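PDB 2EBF: dermonecrotic toxin from Pasteurella multocida, which acts as a potent mitogen and osteolytic toxin that induces bone resorption and is associated with severe progressive atrophic rhinitis in pigs. Local coordinates for residues A[584-589]-A[691-696]. Numbering follows the deposited sequence.
Sequences QSRLPL and QLDTTI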
ATOM      1  N   GLN A 584     -30.602 -26.266 -16.705  1.00 35.66           N
ATOM      2  CA  GLN A 584     -29.417 -27.119 -16.664  1.00 36.37           C
ATOM      3  C   GLN A 584     -28.147 -26.344 -16.292  1.00 36.09           C
ATOM      4  O   GLN A 584     -27.416 -26.756 -15.391  1.00 36.29           O
ATOM      5  CB  GLN A 584     -29.230 -27.868 -17.995  1.00 36.49           C
ATOM      6  CG  GLN A 584     -28.046 -28.840 -17.990  1.00 37.45           C
ATOM      7  CD  GLN A 584     -27.962 -29.724 -19.233  1.00 37.81           C
ATOM      8  OE1 GLN A 584     -27.749 -30.934 -19.128  1.00 40.44           O
ATOM      9  NE2 GLN A 584     -28.121 -29.124 -20.411  1.00 40.37           N
ATOM     10  N   SER A 585     -27.901 -25.221 -16.968  1.00 36.04           N
ATOM     11  CA  SER A 585     -26.713 -24.403 -16.700  1.00 35.87           C
ATOM     12  C   SER A 585     -26.762 -23.762 -15.316  1.00 35.86           C
ATOM     13  O   SER A 585     -25.728 -23.586 -14.664  1.00 35.83           O
ATOM     14  CB  SER A 585     -26.519 -23.331 -17.786  1.00 36.11           C
ATOM     15  OG  SER A 585     -27.531 -22.336 -17.742  1.00 36.22           O
ATOM     16  N   ARG A 586     -27.968 -23.424 -14.867  1.00 35.59           N
ATOM     17  CA  ARG A 586     -28.159 -22.812 -13.554  1.00 35.22           C
ATOM     18  C   ARG A 586     -28.002 -23.771 -12.365  1.00 36.00           C
ATOM     19  O   ARG A 586     -27.770 -23.325 -11.243  1.00 35.72           O
ATOM     20  CB  ARG A 586     -29.528 -22.135 -13.478  1.00 35.16           C
ATOM     21  CG  ARG A 586     -29.727 -20.990 -14.453  1.00 33.71           C
ATOM     22  CD  ARG A 586     -31.160 -20.453 -14.362  1.00 33.57           C
ATOM     23  NE  ARG A 586     -31.462 -19.471 -15.405  1.00 29.57           N
ATOM     24  CZ  ARG A 586     -32.401 -19.614 -16.337  1.00 28.64           C
ATOM     25  NH1 ARG A 586     -33.167 -20.706 -16.377  1.00 29.73           N
ATOM     26  NH2 ARG A 586     -32.590 -18.655 -17.233  1.00 25.97           N
ATOM     27  N   LEU A 587     -28.139 -25.077 -12.592  1.00 36.91           N
ATOM     28  CA  LEU A 587     -28.104 -26.026 -11.469  1.00 38.04           C
ATOM     29  C   LEU A 587     -26.826 -25.934 -10.610  1.00 38.49           C
ATOM     30  O   LEU A 587     -26.927 -25.823  -9.386  1.00 38.30           O
ATOM     31  CB  LEU A 587     -28.391 -27.466 -11.926  1.00 38.05           C
ATOM     32  CG  LEU A 587     -28.551 -28.522 -10.828  1.00 38.79           C
ATOM     33  CD1 LEU A 587     -29.727 -28.210  -9.912  1.00 40.34           C
ATOM     34  CD2 LEU A 587     -28.726 -29.882 -11.458  1.00 38.65           C
ATOM     35  N   PRO A 588     -25.630 -25.963 -11.235  1.00 39.48           N
ATOM     36  CA  PRO A 588     -24.403 -25.771 -10.441  1.00 40.04           C
ATOM     37  C   PRO A 588     -24.408 -24.531  -9.542  1.00 40.54           C
ATOM     38  O   PRO A 588     -23.967 -24.603  -8.392  1.00 41.10           O
ATOM     39  CB  PRO A 588     -23.312 -25.660 -11.510  1.00 40.19           C
ATOM     40  CG  PRO A 588     -23.837 -26.478 -12.635  1.00 39.95           C
ATOM     41  CD  PRO A 588     -25.314 -26.215 -12.655  1.00 39.44           C
ATOM     42  N   LEU A 589     -24.922 -23.413 -10.051  1.00 40.36           N
ATOM     43  CA  LEU A 589     -24.964 -22.169  -9.284  1.00 40.29           C
ATOM     44  C   LEU A 589     -25.789 -22.347  -8.021  1.00 40.44           C
ATOM     45  O   LEU A 589     -25.457 -21.794  -6.978  1.00 40.00           O
ATOM     46  CB  LEU A 589     -25.515 -21.013 -10.130  1.00 39.99           C
ATOM     47  CG  LEU A 589     -24.876 -20.782 -11.508  1.00 40.07           C
ATOM     48  CD1 LEU A 589     -25.562 -19.626 -12.234  1.00 38.91           C
ATOM     49  CD2 LEU A 589     -23.373 -20.546 -11.399  1.00 40.11           C
ATOM     50  N   GLN A 691     -35.874 -20.459 -25.555  1.00 37.69           N
ATOM     51  CA  GLN A 691     -37.268 -20.699 -25.955  1.00 38.92           C
ATOM     52  C   GLN A 691     -38.112 -21.476 -24.951  1.00 38.77           C
ATOM     53  O   GLN A 691     -39.299 -21.193 -24.782  1.00 39.64           O
ATOM     54  CB  GLN A 691     -37.342 -21.386 -27.328  1.00 39.32           C
ATOM     55  CG  GLN A 691     -37.515 -20.420 -28.495  1.00 42.27           C
ATOM     56  CD  GLN A 691     -38.727 -19.508 -28.335  1.00 45.32           C
ATOM     57  OE1 GLN A 691     -38.587 -18.317 -28.050  1.00 46.71           O
ATOM     58  NE2 GLN A 691     -39.922 -20.074 -28.502  1.00 46.49           N
ATOM     59  N   LEU A 692     -37.507 -22.454 -24.290  1.00 38.41           N
ATOM     60  CA  LEU A 692     -38.254 -23.290 -23.355  1.00 38.13           C
ATOM     61  C   LEU A 692     -37.940 -22.979 -21.885  1.00 37.04           C
ATOM     62  O   LEU A 692     -38.083 -23.840 -21.014  1.00 37.10           O
ATOM     63  CB  LEU A 692     -38.046 -24.774 -23.688  1.00 39.01           C
ATOM     64  CG  LEU A 692     -36.630 -25.350 -23.825  1.00 40.85           C
ATOM     65  CD1 LEU A 692     -36.245 -26.128 -22.572  1.00 43.00           C
ATOM     66  CD2 LEU A 692     -36.558 -26.259 -25.056  1.00 41.90           C
ATOM     67  N   ASP A 693     -37.539 -21.739 -21.615  1.00 35.69           N
ATOM     68  CA  ASP A 693     -37.109 -21.354 -20.271  1.00 34.60           C
ATOM     69  C   ASP A 693     -38.267 -21.347 -19.278  1.00 33.93           C
ATOM     70  O   ASP A 693     -39.414 -21.083 -19.646  1.00 33.67           O
ATOM     71  CB  ASP A 693     -36.407 -19.990 -20.278  1.00 34.37           C
ATOM     72  CG  ASP A 693     -35.424 -19.832 -19.129  1.00 33.41           C
ATOM     73  OD1 ASP A 693     -35.277 -20.774 -18.326  1.00 33.32           O
ATOM     74  OD2 ASP A 693     -34.789 -18.762 -19.023  1.00 34.14           O
ATOM     75  N   THR A 694     -37.941 -21.660 -18.025  1.00 33.27           N
ATOM     76  CA  THR A 694     -38.860 -21.573 -16.890  1.00 32.80           C
ATOM     77  C   THR A 694     -39.430 -20.148 -16.764  1.00 31.52           C
ATOM     78  O   THR A 694     -38.763 -19.186 -17.135  1.00 30.93           O
ATOM     79  CB  THR A 694     -38.125 -21.982 -15.580  1.00 32.99           C
ATOM     80  OG1 THR A 694     -39.062 -22.096 -14.507  1.00 36.54           O
ATOM     81  CG2 THR A 694     -37.041 -20.962 -15.187  1.00 32.98           C
ATOM     82  N   THR A 695     -40.655 -20.023 -16.254  1.00 30.15           N
ATOM     83  CA  THR A 695     -41.303 -18.717 -16.065  1.00 29.18           C
ATOM     84  C   THR A 695     -40.820 -17.974 -14.817  1.00 28.27           C
ATOM     85  O   THR A 695     -40.896 -16.754 -14.758  1.00 28.24           O
ATOM     86  CB  THR A 695     -42.834 -18.845 -15.959  1.00 29.21           C
ATOM     87  OG1 THR A 695     -43.153 -19.846 -14.989  1.00 29.36           O
ATOM     88  CG2 THR A 695     -43.442 -19.228 -17.308  1.00 29.46           C
ATOM     89  N   ILE A 696     -40.352 -18.712 -13.816  1.00 27.25           N
ATOM     90  CA  ILE A 696     -39.897 -18.096 -12.568  1.00 26.57           C
ATOM     91  C   ILE A 696     -38.416 -18.389 -12.388  1.00 26.23           C
ATOM     92  O   ILE A 696     -38.015 -19.557 -12.256  1.00 26.39           O
ATOM     93  CB  ILE A 696     -40.693 -18.611 -11.327  1.00 26.82           C
ATOM     94  CG1 ILE A 696     -42.201 -18.374 -11.501  1.00 25.82           C
ATOM     95  CG2 ILE A 696     -40.173 -17.967 -10.029  1.00 26.02           C
ATOM     96  CD1 ILE A 696     -43.054 -19.211 -10.549  1.00 26.68           C
TER
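Arg586 and Asp693 form a two-pronged, end-on salt bridge between helix 583-591 and the loop that precedes strand 697-700. Arg586 NH1 donates to Asp693 OD1 at 2.9 Å. Arg586 NH2 donates to Asp693 OD2 at 2.8 Å. Both bonds are nearly straight, at 173° and 169°, and both carboxylate oxygens use their syn lone pairs. The guanidinium and carboxylate planes are only 6° apart, so the two bonds hold the flat groups nearly coplanar. The arginine chain runs extended from CG to NE, which carries its charged end across to the loop. The carboxylate comes in at the guanidinium edge, close to its plane.

Each charged group has further partners. Glu707 is the strongest polar partner of the arginine, through a salt bridge to NH2. NH1 forms another with Glu583, at the start of helix 583-591. Arg586 NE is hydrogen-bonded elsewhere in the structure. The buried arginine thus sits among three carboxylates, which probably stabilise its positive charge. Asp693 OD2 is also weakly hydrogen-bonded to His684 NE2. Asp693 OD1 accepts a weak, bent bond from the backbone N of Thr694, at 2.8 Å. Thr694 adds a looser touch, with CG2 4.1 Å from Arg586 NH1.

Leu697 and Leu699 of the following strand also touch the arginine side chain. The contact lies in the C3 domain of the toxin's C-terminal region, a region that holds a thiol protease-like catalytic triad. Here a bidentate arginine-aspartate bridge ties a helix to the loop leading into an edge strand of the domain's antiparallel sheet.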